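Local coordinates for protein QdtA (PDB 4O9E) that is a cupin-fold protein of the WxcM-like family, a beta-sandwich that holds thymidine-5'-diphosphate, at residues K72-E77 against F127-A132; S66-L71 against I79-D84; R48-H53 against W96-D101. All coordinates share one frame; numbering follows the deposited sequence.

Interaction 1: K72-E77 against F127-A132; sequences KIPDEE and FYIDEA. With TDR (thymine), chain D.
The ring of Y128 comes edge-on to I73, whose CA lies near the ring plane 3.4 Å from Y128 OH, while K72 O, a close neighbour, stands oblique to the ring at 3.2 Å from Y128 OH. The hydroxyl's hydrogen bond goes to L94 O, so the tyrosine, long enough to span from helix to strand, is fixed at its polar end while its ring meets that of W96. CG lies opposite the backbone N (chi1 173°), which sends the ring from the helix toward the strand ends. Segment 72-77 is the tip of a beta hairpin: I73 to E76 form a type II turn, closed by I73 N to E76 O and E76 N to I73 O, and its outer corner rests on the C-terminal helix 125-136. Proline suits the second position of such a turn, its ring fixing phi at -50°. P74 CD packs 3.5 Å from A132 CB, a methyl small enough to admit the turn closely, and P74 CG lies 4.2 Å from I129 CD1. K72 leads elsewhere: bent at chi3 and chi4, its chain carries NZ to O4 of the bound thymine, a 2.6 Å hydrogen bond, and E98 binds the same thymine.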
loop_
_atom_site.group_PDB
_atom_site.type_symbol
_atom_site.label_atom_id
_atom_site.label_comp_id
_atom_site.label_asym_id
_atom_site.label_seq_id
_atom_site.Cartn_x
_atom_site.Cartn_y
_atom_site.Cartn_z
ATOM N N LYS A 72 -19.068 1.780 -13.699
ATOM C CA LYS A 72 -20.395 1.974 -14.258
ATOM C C LYS A 72 -21.210 2.780 -13.288
ATOM O O LYS A 72 -21.177 2.509 -12.090
ATOM C CB LYS A 72 -21.096 0.621 -14.354
ATOM C CG LYS A 72 -20.408 -0.354 -15.293
ATOM C CD LYS A 72 -21.027 -1.745 -15.298
ATOM C CE LYS A 72 -22.540 -1.660 -15.413
ATOM N NZ LYS A 72 -22.948 -2.818 -16.248
ATOM N N ILE A 73 -21.965 3.716 -13.834
ATOM C CA ILE A 73 -23.092 4.305 -13.137
ATOM C C ILE A 73 -24.197 4.246 -14.194
ATOM O O ILE A 73 -23.890 3.943 -15.347
ATOM C CB ILE A 73 -22.777 5.747 -12.704
ATOM C CG1 ILE A 73 -22.516 6.678 -13.885
ATOM C CG2 ILE A 73 -21.541 5.786 -11.813
ATOM C CD1 ILE A 73 -22.514 8.157 -13.565
ATOM N N PRO A 74 -25.465 4.478 -13.820
ATOM C CA PRO A 74 -26.546 4.337 -14.797
ATOM C C PRO A 74 -26.231 5.094 -16.075
ATOM O O PRO A 74 -25.905 6.278 -16.039
ATOM C CB PRO A 74 -27.741 4.938 -14.060
ATOM C CG PRO A 74 -27.467 4.489 -12.654
ATOM C CD PRO A 74 -26.010 4.839 -12.502
ATOM N N ASP A 75 -26.256 4.373 -17.188
ATOM C CA ASP A 75 -26.151 4.994 -18.504
ATOM C C ASP A 75 -24.702 5.304 -18.855
ATOM O O ASP A 75 -24.473 6.005 -19.834
ATOM C CB ASP A 75 -26.949 6.307 -18.582
ATOM C CG ASP A 75 -28.463 6.124 -18.475
ATOM O OD1 ASP A 75 -28.985 5.069 -18.892
ATOM O OD2 ASP A 75 -29.163 7.067 -18.036
ATOM N N GLU A 76 -23.709 4.830 -18.108
ATOM C CA GLU A 76 -22.377 5.325 -18.400
ATOM C C GLU A 76 -21.357 4.292 -17.981
ATOM O O GLU A 76 -21.416 3.752 -16.877
ATOM C CB GLU A 76 -22.140 6.626 -17.633
ATOM C CG GLU A 76 -20.939 7.397 -18.135
ATOM C CD GLU A 76 -21.110 7.763 -19.596
ATOM O OE1 GLU A 76 -20.252 7.308 -20.380
ATOM O OE2 GLU A 76 -22.110 8.439 -19.931
ATOM N N GLU A 77 -20.411 3.994 -18.857
ATOM C CA GLU A 77 -19.471 2.948 -18.472
ATOM C C GLU A 77 -18.121 3.316 -19.040
ATOM O O GLU A 77 -18.064 3.918 -20.114
ATOM C CB GLU A 77 -19.981 1.552 -18.838
ATOM C CG GLU A 77 -18.933 0.658 -19.466
ATOM C CD GLU A 77 -19.304 -0.809 -19.484
ATOM O OE1 GLU A 77 -18.457 -1.567 -19.987
ATOM O OE2 GLU A 77 -20.384 -1.219 -19.015
ATOM N N PHE A 127 -30.328 -3.597 -6.767
ATOM C CA PHE A 127 -30.436 -2.588 -5.712
ATOM C C PHE A 127 -29.424 -1.483 -6.020
ATOM O O PHE A 127 -29.766 -0.295 -5.964
ATOM C CB PHE A 127 -30.356 -3.211 -4.311
ATOM C CG PHE A 127 -30.409 -2.199 -3.189
ATOM C CD1 PHE A 127 -31.593 -1.533 -2.879
ATOM C CD2 PHE A 127 -29.274 -1.915 -2.423
ATOM C CE1 PHE A 127 -31.642 -0.611 -1.845
ATOM C CE2 PHE A 127 -29.316 -0.996 -1.381
ATOM C CZ PHE A 127 -30.499 -0.329 -1.108
ATOM N N TYR A 128 -28.223 -1.816 -6.487
ATOM C CA TYR A 128 -27.337 -0.759 -6.991
ATOM C C TYR A 128 -28.012 0.222 -7.967
ATOM O O TYR A 128 -28.000 1.442 -7.771
ATOM C CB TYR A 128 -26.063 -1.322 -7.625
ATOM C CG TYR A 128 -25.306 -0.177 -8.258
ATOM C CD1 TYR A 128 -24.673 0.777 -7.455
ATOM C CD2 TYR A 128 -25.318 0.021 -9.639
ATOM C CE1 TYR A 128 -24.065 1.882 -8.014
ATOM C CE2 TYR A 128 -24.689 1.106 -10.200
ATOM C CZ TYR A 128 -24.070 2.030 -9.385
ATOM O OH TYR A 128 -23.492 3.122 -9.967
ATOM N N ILE A 129 -28.564 -0.285 -9.070
ATOM C CA ILE A 129 -29.156 0.585 -10.080
ATOM C C ILE A 129 -30.309 1.359 -9.463
ATOM O O ILE A 129 -30.458 2.529 -9.752
ATOM C CB ILE A 129 -29.603 -0.201 -11.335
ATOM C CG1 ILE A 129 -28.381 -0.701 -12.118
ATOM C CG2 ILE A 129 -30.603 0.565 -12.192
ATOM C CD1 ILE A 129 -27.575 0.291 -12.924
ATOM N N ASP A 130 -31.123 0.755 -8.612
ATOM C CA ASP A 130 -32.186 1.548 -7.989
ATOM C C ASP A 130 -31.660 2.718 -7.147
ATOM O O ASP A 130 -32.269 3.790 -7.107
ATOM C CB ASP A 130 -32.990 0.698 -7.002
ATOM C CG ASP A 130 -34.037 -0.178 -7.659
ATOM O OD1 ASP A 130 -34.358 0.021 -8.849
ATOM O OD2 ASP A 130 -34.570 -1.056 -6.947
ATOM N N GLU A 131 -30.578 2.489 -6.406
ATOM C CA GLU A 131 -30.062 3.546 -5.531
ATOM C C GLU A 131 -29.339 4.577 -6.373
ATOM O O GLU A 131 -29.491 5.770 -6.126
ATOM C CB GLU A 131 -29.114 3.000 -4.462
ATOM C CG GLU A 131 -29.779 2.174 -3.374
ATOM C CD GLU A 131 -30.770 3.027 -2.604
ATOM O OE1 GLU A 131 -30.326 3.959 -1.900
ATOM O OE2 GLU A 131 -31.987 2.807 -2.782
ATOM N N ALA A 132 -28.609 4.126 -7.394
ATOM C CA ALA A 132 -27.873 5.046 -8.256
ATOM C C ALA A 132 -28.790 5.872 -9.146
ATOM O O ALA A 132 -28.465 7.009 -9.499
ATOM C CB ALA A 132 -26.864 4.312 -9.132
HETATM N N1 TDR D . -25.031 -7.584 -14.524
HETATM C C2 TDR D . -23.930 -7.486 -13.777
HETATM O O2 TDR D . -23.799 -8.194 -12.754
HETATM N N3 TDR D . -22.973 -6.623 -14.127
HETATM C C4 TDR D . -23.089 -5.859 -15.218
HETATM O O4 TDR D . -22.119 -5.101 -15.433
HETATM C C5 TDR D . -24.314 -5.945 -16.068
HETATM C CM5 TDR D . -24.682 -5.201 -17.326
HETATM C C6 TDR D . -25.255 -6.861 -15.629
#

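Interaction 2: S66-L71 against I79-D84; sequences SVKIRL and IIELND
V67 and L82 lie side by side on the buried face of an antiparallel hairpin, V67 CG1 4.2 Å from L82 CB. I69 and I80 form the next pair on that face, where I69 CG1 also meets L82 CD1 at 3.9 Å and L71 CD1 reaches I80 CG1 at 4.0 Å. Beta-branched valine and isoleucine, with leucine, fill this layer, and strands 58-64 and 87-91 of the facing sheet pack against it, as in the two-sheet sandwich of cupins. Four backbone hydrogen bonds join the two hydrogen-bonded pairs; the shortest runs from L82 N to V67 O, 2.7 Å and almost straight at 170°. The other face, where I79 and E81 are open to solvent, is looser and more polar. There K68 CB lies 4.0 Å from I79 CG2, and E81, its CG opposite the backbone N (chi1 -177°), extends between two polar neighbours. K68 NZ makes a long salt bridge to E81 OE1 at 3.7 Å, and S66 OG makes at most a weak hydrogen bond, 3.3 Å, to E81 OE2. N83 ND2 gives that same oxygen a nearly straight bond from above the carboxylate plane. The hairpin therefore probably owes its cohesion chiefly to backbone bonds and buried hydrocarbon, with the long ion pair adding little.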
loop_
_atom_site.group_PDB
_atom_site.type_symbol
_atom_site.label_atom_id
_atom_site.label_comp_id
_atom_site.label_asym_id
_atom_site.label_seq_id
_atom_site.Cartn_x
_atom_site.Cartn_y
_atom_site.Cartn_z
ATOM N N SER A 66 -0.469 -4.574 -14.651
ATOM C CA SER A 66 -1.594 -3.784 -15.132
ATOM C C SER A 66 -2.866 -4.547 -14.810
ATOM O O SER A 66 -2.871 -5.773 -14.632
ATOM C CB SER A 66 -1.436 -3.512 -16.635
ATOM O OG SER A 66 -2.570 -4.016 -17.308
ATOM N N VAL A 67 -3.915 -3.748 -14.655
ATOM C CA VAL A 67 -5.246 -4.221 -14.323
ATOM C C VAL A 67 -6.241 -3.243 -14.939
ATOM O O VAL A 67 -5.983 -2.052 -15.154
ATOM C CB VAL A 67 -5.406 -4.493 -12.819
ATOM C CG1 VAL A 67 -5.137 -3.212 -12.032
ATOM C CG2 VAL A 67 -6.792 -5.034 -12.537
ATOM N N LYS A 68 -7.360 -3.797 -15.379
ATOM C CA LYS A 68 -8.405 -2.930 -15.898
ATOM C C LYS A 68 -9.550 -2.853 -14.903
ATOM O O LYS A 68 -9.999 -3.894 -14.442
ATOM C CB LYS A 68 -8.979 -3.534 -17.175
ATOM C CG LYS A 68 -7.978 -3.537 -18.320
ATOM C CD LYS A 68 -8.660 -3.939 -19.627
ATOM C CE LYS A 68 -7.789 -3.541 -20.799
ATOM N NZ LYS A 68 -6.545 -4.338 -20.675
ATOM N N ILE A 69 -10.129 -1.665 -14.786
ATOM C CA ILE A 69 -11.239 -1.368 -13.876
ATOM C C ILE A 69 -12.408 -0.883 -14.726
ATOM O O ILE A 69 -12.335 0.144 -15.425
ATOM C CB ILE A 69 -10.866 -0.265 -12.860
ATOM C CG1 ILE A 69 -9.498 -0.506 -12.214
ATOM C CG2 ILE A 69 -11.959 -0.029 -11.828
ATOM C CD1 ILE A 69 -9.291 -1.788 -11.432
ATOM N N ARG A 70 -13.473 -1.668 -14.658
ATOM C CA ARG A 70 -14.726 -1.337 -15.333
ATOM C C ARG A 70 -15.589 -0.636 -14.297
ATOM O O ARG A 70 -15.982 -1.252 -13.300
ATOM C CB ARG A 70 -15.481 -2.580 -15.817
ATOM C CG ARG A 70 -16.867 -2.305 -16.382
ATOM C CD ARG A 70 -17.534 -3.550 -16.964
ATOM N NE ARG A 70 -16.606 -4.216 -17.880
ATOM C CZ ARG A 70 -15.989 -5.373 -17.671
ATOM N NH1 ARG A 70 -16.220 -6.111 -16.586
ATOM N NH2 ARG A 70 -15.125 -5.785 -18.590
ATOM N N LEU A 71 -15.873 0.621 -14.607
ATOM C CA LEU A 71 -16.689 1.505 -13.798
ATOM C C LEU A 71 -18.003 1.816 -14.484
ATOM O O LEU A 71 -18.047 2.125 -15.676
ATOM C CB LEU A 71 -15.966 2.835 -13.619
ATOM C CG LEU A 71 -14.542 2.787 -13.085
ATOM C CD1 LEU A 71 -13.944 4.173 -13.229
ATOM C CD2 LEU A 71 -14.522 2.260 -11.656
ATOM N N ILE A 79 -13.812 2.018 -19.062
ATOM C CA ILE A 79 -12.832 1.060 -18.611
ATOM C C ILE A 79 -11.566 1.874 -18.438
ATOM O O ILE A 79 -11.151 2.547 -19.366
ATOM C CB ILE A 79 -12.601 -0.117 -19.567
ATOM C CG1 ILE A 79 -13.849 -0.986 -19.633
ATOM C CG2 ILE A 79 -11.471 -0.990 -19.042
ATOM C CD1 ILE A 79 -13.854 -1.831 -20.884
ATOM N N ILE A 80 -10.939 1.750 -17.271
ATOM C CA ILE A 80 -9.638 2.370 -17.069
ATOM C C ILE A 80 -8.563 1.329 -16.810
ATOM O O ILE A 80 -8.712 0.538 -15.882
ATOM C CB ILE A 80 -9.695 3.286 -15.837
ATOM C CG1 ILE A 80 -10.932 4.174 -15.921
ATOM C CG2 ILE A 80 -8.407 4.088 -15.766
ATOM C CD1 ILE A 80 -10.788 5.366 -16.851
ATOM N N GLU A 81 -7.484 1.341 -17.587
ATOM C CA GLU A 81 -6.350 0.473 -17.310
ATOM C C GLU A 81 -5.406 1.132 -16.318
ATOM O O GLU A 81 -4.953 2.237 -16.576
ATOM C CB GLU A 81 -5.479 0.212 -18.538
ATOM C CG GLU A 81 -4.348 -0.753 -18.211
ATOM C CD GLU A 81 -3.596 -1.251 -19.437
ATOM O OE1 GLU A 81 -4.238 -1.418 -20.488
ATOM O OE2 GLU A 81 -2.367 -1.461 -19.363
ATOM N N LEU A 82 -5.035 0.436 -15.252
ATOM C CA LEU A 82 -4.108 1.016 -14.289
ATOM C C LEU A 82 -2.772 0.292 -14.489
ATOM O O LEU A 82 -2.665 -0.926 -14.354
ATOM C CB LEU A 82 -4.662 0.838 -12.865
ATOM C CG LEU A 82 -5.932 1.608 -12.457
ATOM C CD1 LEU A 82 -6.259 1.322 -10.998
ATOM C CD2 LEU A 82 -5.873 3.110 -12.715
ATOM N N ASN A 83 -1.722 1.051 -14.786
ATOM C CA ASN A 83 -0.434 0.421 -15.029
ATOM C C ASN A 83 0.709 1.320 -14.591
ATOM O O ASN A 83 1.865 1.033 -14.904
ATOM C CB ASN A 83 -0.349 0.181 -16.537
ATOM C CG ASN A 83 -0.617 1.457 -17.306
ATOM O OD1 ASN A 83 -0.278 2.545 -16.862
ATOM N ND2 ASN A 83 -1.320 1.345 -18.418
ATOM N N ASP A 84 0.393 2.384 -13.856
ATOM C CA ASP A 84 1.402 3.326 -13.395
ATOM C C ASP A 84 1.304 3.480 -11.871
ATOM O O ASP A 84 0.297 3.980 -11.394
ATOM C CB ASP A 84 1.122 4.652 -14.086
ATOM C CG ASP A 84 2.121 5.714 -13.740
ATOM O OD1 ASP A 84 2.796 5.647 -12.693
ATOM O OD2 ASP A 84 2.226 6.660 -14.538
#

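Interaction 3: R48-H53 against W96-D101; sequences RGYHSH and WREMFD. Unlike the reference sequence in segment 48-53: S52 (reference Ala). With TYD (thymidine-5'-diphosphate), chain C; TDR (thymine), chain D.
Matching chi1 values, 50° for H51 and 66° for R97, send the two side chains the same way along the face on which strand pairing puts them both. H51 CE1 sits over a face of the R97 guanidinium, the planes nearly perpendicular, and H51 NE2 gives a very short 2.5 Å hydrogen bond to O3B of thymidine-5'-diphosphate. R48, bent at chi3, brings NE and NH1 to O2B of the same phosphate, in the guanidinium plane, while G49 N binds O1B at 2.8 Å. At G49's phi of 102° and its psi, a CB would jam against the preceding carbonyl O, which calls for glycine. A G1 bulge follows, Y50 and H51 both facing R97, through Y50 N to R97 O and R97 N to H51 O. W96 lays one indole face against the backbone of Y50 and H51, CZ2 3.2 Å from Y50 C. W96 NE1 holds E98 OE2 at 2.8 Å on the carboxylate's anti side, and that oxygen accepts a longer, 3.3 Å bond from thymine N3; R70 holds E98 OE1 in a salt bridge. The strands lie mid-sheet: 67-73 adjoins 96-100, 121-122 adjoins 47-53, Y125 of helix 125-136 meets W96 edge-to-face, and Y17 O of the second subunit accepts a hydrogen bond from R48 NH2.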
loop_
_atom_site.group_PDB
_atom_site.type_symbol
_atom_site.label_atom_id
_atom_site.label_comp_id
_atom_site.label_asym_id
_atom_site.label_seq_id
_atom_site.Cartn_x
_atom_site.Cartn_y
_atom_site.Cartn_z
ATOM N N ARG A 48 -13.044 -9.669 -10.645
ATOM C CA ARG A 48 -13.159 -9.381 -9.226
ATOM C C ARG A 48 -14.070 -8.175 -9.170
ATOM O O ARG A 48 -14.299 -7.526 -10.185
ATOM C CB ARG A 48 -11.789 -9.010 -8.662
ATOM C CG ARG A 48 -10.939 -10.234 -8.357
ATOM C CD ARG A 48 -9.793 -9.892 -7.428
ATOM N NE ARG A 48 -10.311 -9.575 -6.099
ATOM C CZ ARG A 48 -10.191 -10.335 -5.019
ATOM N NH1 ARG A 48 -10.722 -9.928 -3.868
ATOM N NH2 ARG A 48 -9.581 -11.509 -5.073
ATOM N N GLY A 49 -14.634 -7.899 -8.003
ATOM C CA GLY A 49 -15.532 -6.763 -7.905
ATOM C C GLY A 49 -17.006 -7.108 -7.907
ATOM O O GLY A 49 -17.482 -7.926 -7.122
ATOM N N TYR A 50 -17.756 -6.377 -8.725
ATOM C CA TYR A 50 -19.214 -6.524 -8.782
ATOM C C TYR A 50 -19.861 -5.968 -7.516
ATOM O O TYR A 50 -20.590 -6.631 -6.771
ATOM C CB TYR A 50 -19.629 -7.980 -8.964
ATOM C CG TYR A 50 -19.053 -8.658 -10.191
ATOM C CD1 TYR A 50 -19.571 -8.397 -11.459
ATOM C CD2 TYR A 50 -18.021 -9.588 -10.073
ATOM C CE1 TYR A 50 -19.057 -9.021 -12.582
ATOM C CE2 TYR A 50 -17.520 -10.238 -11.187
ATOM C CZ TYR A 50 -18.046 -9.942 -12.433
ATOM O OH TYR A 50 -17.565 -10.571 -13.560
ATOM N N HIS A 51 -19.567 -4.703 -7.263
ATOM C CA HIS A 51 -20.223 -4.038 -6.158
ATOM C C HIS A 51 -19.934 -2.563 -6.238
ATOM O O HIS A 51 -19.131 -2.098 -7.046
ATOM C CB HIS A 51 -19.726 -4.572 -4.821
ATOM C CG HIS A 51 -18.239 -4.615 -4.678
ATOM N ND1 HIS A 51 -17.470 -3.482 -4.553
ATOM C CD2 HIS A 51 -17.391 -5.664 -4.551
ATOM C CE1 HIS A 51 -16.210 -3.821 -4.353
ATOM N NE2 HIS A 51 -16.132 -5.140 -4.373
ATOM N N SER A 52 -20.607 -1.890 -5.322
ATOM C CA SER A 52 -20.472 -0.472 -5.060
ATOM C C SER A 52 -20.347 -0.310 -3.547
ATOM O O SER A 52 -20.424 -1.288 -2.797
ATOM C CB SER A 52 -21.771 0.247 -5.409
ATOM O OG SER A 52 -21.372 1.563 -5.736
ATOM N N HIS A 53 -20.261 0.952 -3.149
ATOM C CA HIS A 53 -20.300 1.305 -1.745
ATOM C C HIS A 53 -21.200 2.495 -1.537
ATOM O O HIS A 53 -21.262 3.406 -2.347
ATOM C CB HIS A 53 -18.892 1.605 -1.225
ATOM C CG HIS A 53 -18.122 0.374 -0.899
ATOM N ND1 HIS A 53 -17.298 -0.247 -1.813
ATOM C CD2 HIS A 53 -18.017 -0.333 0.252
ATOM C CE1 HIS A 53 -16.747 -1.306 -1.245
ATOM N NE2 HIS A 53 -17.179 -1.391 0.001
ATOM N N TRP A 96 -20.320 1.562 -9.538
ATOM C CA TRP A 96 -20.243 0.112 -9.560
ATOM C C TRP A 96 -18.892 -0.266 -10.145
ATOM O O TRP A 96 -18.396 0.316 -11.103
ATOM C CB TRP A 96 -21.449 -0.473 -10.311
ATOM C CG TRP A 96 -21.431 -1.985 -10.496
ATOM C CD1 TRP A 96 -20.768 -2.684 -11.480
ATOM C CD2 TRP A 96 -22.053 -2.971 -9.670
ATOM N NE1 TRP A 96 -20.921 -4.036 -11.297
ATOM C CE2 TRP A 96 -21.771 -4.239 -10.246
ATOM C CE3 TRP A 96 -22.882 -2.914 -8.547
ATOM C CZ2 TRP A 96 -22.209 -5.430 -9.686
ATOM C CZ3 TRP A 96 -23.361 -4.093 -8.029
ATOM C CH2 TRP A 96 -23.037 -5.337 -8.600
ATOM N N ARG A 97 -18.179 -1.210 -9.548
ATOM C CA ARG A 97 -16.973 -1.567 -10.272
ATOM C C ARG A 97 -16.680 -3.052 -10.426
ATOM O O ARG A 97 -17.076 -3.854 -9.589
ATOM C CB ARG A 97 -15.753 -0.909 -9.655
ATOM C CG ARG A 97 -15.403 -1.393 -8.263
ATOM C CD ARG A 97 -13.987 -0.931 -7.981
ATOM N NE ARG A 97 -13.426 -1.594 -6.810
ATOM C CZ ARG A 97 -13.799 -1.304 -5.575
ATOM N NH1 ARG A 97 -14.703 -0.343 -5.414
ATOM N NH2 ARG A 97 -13.223 -1.945 -4.562
ATOM N N GLU A 98 -15.855 -3.342 -11.429
ATOM C CA GLU A 98 -15.408 -4.702 -11.688
ATOM C C GLU A 98 -13.965 -4.560 -12.136
ATOM O O GLU A 98 -13.568 -3.533 -12.676
ATOM C CB GLU A 98 -16.295 -5.411 -12.716
ATOM C CG GLU A 98 -17.779 -5.474 -12.375
ATOM C CD GLU A 98 -18.702 -5.680 -13.572
ATOM O OE1 GLU A 98 -18.147 -5.947 -14.654
ATOM O OE2 GLU A 98 -19.947 -5.563 -13.453
ATOM N N MET A 99 -13.144 -5.537 -11.770
ATOM C CA MET A 99 -11.718 -5.473 -12.079
ATOM C C MET A 99 -11.316 -6.736 -12.842
ATOM O O MET A 99 -11.710 -7.849 -12.486
ATOM C CB MET A 99 -10.927 -5.358 -10.781
ATOM C CG MET A 99 -11.383 -4.157 -9.956
ATOM S SD MET A 99 -12.500 -4.616 -8.621
ATOM C CE MET A 99 -11.215 -5.144 -7.487
ATOM N N PHE A 100 -10.551 -6.568 -13.911
ATOM C CA PHE A 100 -10.267 -7.747 -14.718
ATOM C C PHE A 100 -8.948 -7.534 -15.428
ATOM O O PHE A 100 -8.385 -6.439 -15.389
ATOM C CB PHE A 100 -11.441 -8.070 -15.644
ATOM C CG PHE A 100 -11.655 -7.064 -16.734
ATOM C CD1 PHE A 100 -11.204 -7.307 -18.018
ATOM C CD2 PHE A 100 -12.342 -5.892 -16.484
ATOM C CE1 PHE A 100 -11.386 -6.370 -19.018
ATOM C CE2 PHE A 100 -12.521 -4.954 -17.478
ATOM C CZ PHE A 100 -12.065 -5.200 -18.756
ATOM N N ASP A 101 -8.473 -8.598 -16.070
ATOM C CA ASP A 101 -7.255 -8.490 -16.856
ATOM C C ASP A 101 -6.053 -8.143 -15.980
ATOM O O ASP A 101 -5.139 -7.425 -16.383
ATOM C CB ASP A 101 -7.404 -7.470 -17.982
ATOM C CG ASP A 101 -7.908 -8.101 -19.273
ATOM O OD1 ASP A 101 -8.585 -9.151 -19.212
ATOM O OD2 ASP A 101 -7.631 -7.464 -20.308
HETATM P PA TYD C . -14.377 -8.038 -1.859
HETATM O O1A TYD C . -15.693 -8.757 -1.771
HETATM O O2A TYD C . -14.208 -6.577 -1.482
HETATM O O3A TYD C . -13.398 -8.361 -3.101
HETATM P PB TYD C . -13.293 -7.655 -4.554
HETATM O O1B TYD C . -14.015 -8.670 -5.425
HETATM O O2B TYD C . -11.811 -7.639 -4.782
HETATM O O3B TYD C . -13.931 -6.282 -4.505
HETATM O "O5'" TYD C . -13.666 -8.979 -0.772
HETATM C "C5'" TYD C . -13.349 -10.362 -0.805
HETATM C "C4'" TYD C . -13.371 -10.826 0.651
HETATM O "O4'" TYD C . -12.415 -10.189 1.502
HETATM C "C3'" TYD C . -14.703 -10.539 1.324
HETATM O "O3'" TYD C . -15.067 -11.761 1.956
HETATM C "C2'" TYD C . -14.495 -9.556 2.469
HETATM C "C1'" TYD C . -12.993 -9.651 2.698
HETATM N N1 TYD C . -12.416 -8.343 3.023
HETATM C C2 TYD C . -11.975 -8.050 4.248
HETATM O O2 TYD C . -12.021 -8.902 5.152
HETATM N N3 TYD C . -11.383 -6.873 4.525
HETATM C C4 TYD C . -11.345 -5.917 3.578
HETATM O O4 TYD C . -10.877 -4.806 3.870
HETATM C C5 TYD C . -11.825 -6.178 2.305
HETATM C C5M TYD C . -11.741 -5.189 1.179
HETATM C C6 TYD C . -12.352 -7.435 2.046
HETATM N N1 TDR D . -25.031 -7.584 -14.524
HETATM C C2 TDR D . -23.930 -7.486 -13.777
HETATM O O2 TDR D . -23.799 -8.194 -12.754
HETATM N N3 TDR D . -22.973 -6.623 -14.127
HETATM C C4 TDR D . -23.089 -5.859 -15.218
HETATM O O4 TDR D . -22.119 -5.101 -15.433
HETATM C C5 TDR D . -24.314 -5.945 -16.068
HETATM C CM5 TDR D . -24.682 -5.201 -17.326
HETATM C C6 TDR D . -25.255 -6.861 -15.629
#

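How the interactions relate
From the N terminus, segment 48-53 comes first and waits until 96-101 to close the loop of interaction 3. Within that loop the chain forms the hairpin of interaction 2, a local closure between 66-71 and 79-84 that lies wholly inside it. Interaction 1 begins at that hairpin's tip, 72-77, and is completed by the C-terminal helix, so it crosses both others. Strand 67-73 is common ground: it pairs with 76-82 on one side and 96-100 on the other, where R70 and E98 link interactions 2 and 3. K72 O and W96 N probably bond between interactions 1 and 3, which both touch the thymine. Together they join the hairpin and strand 47-53 in one sheet and fasten the C-terminal helix to its end.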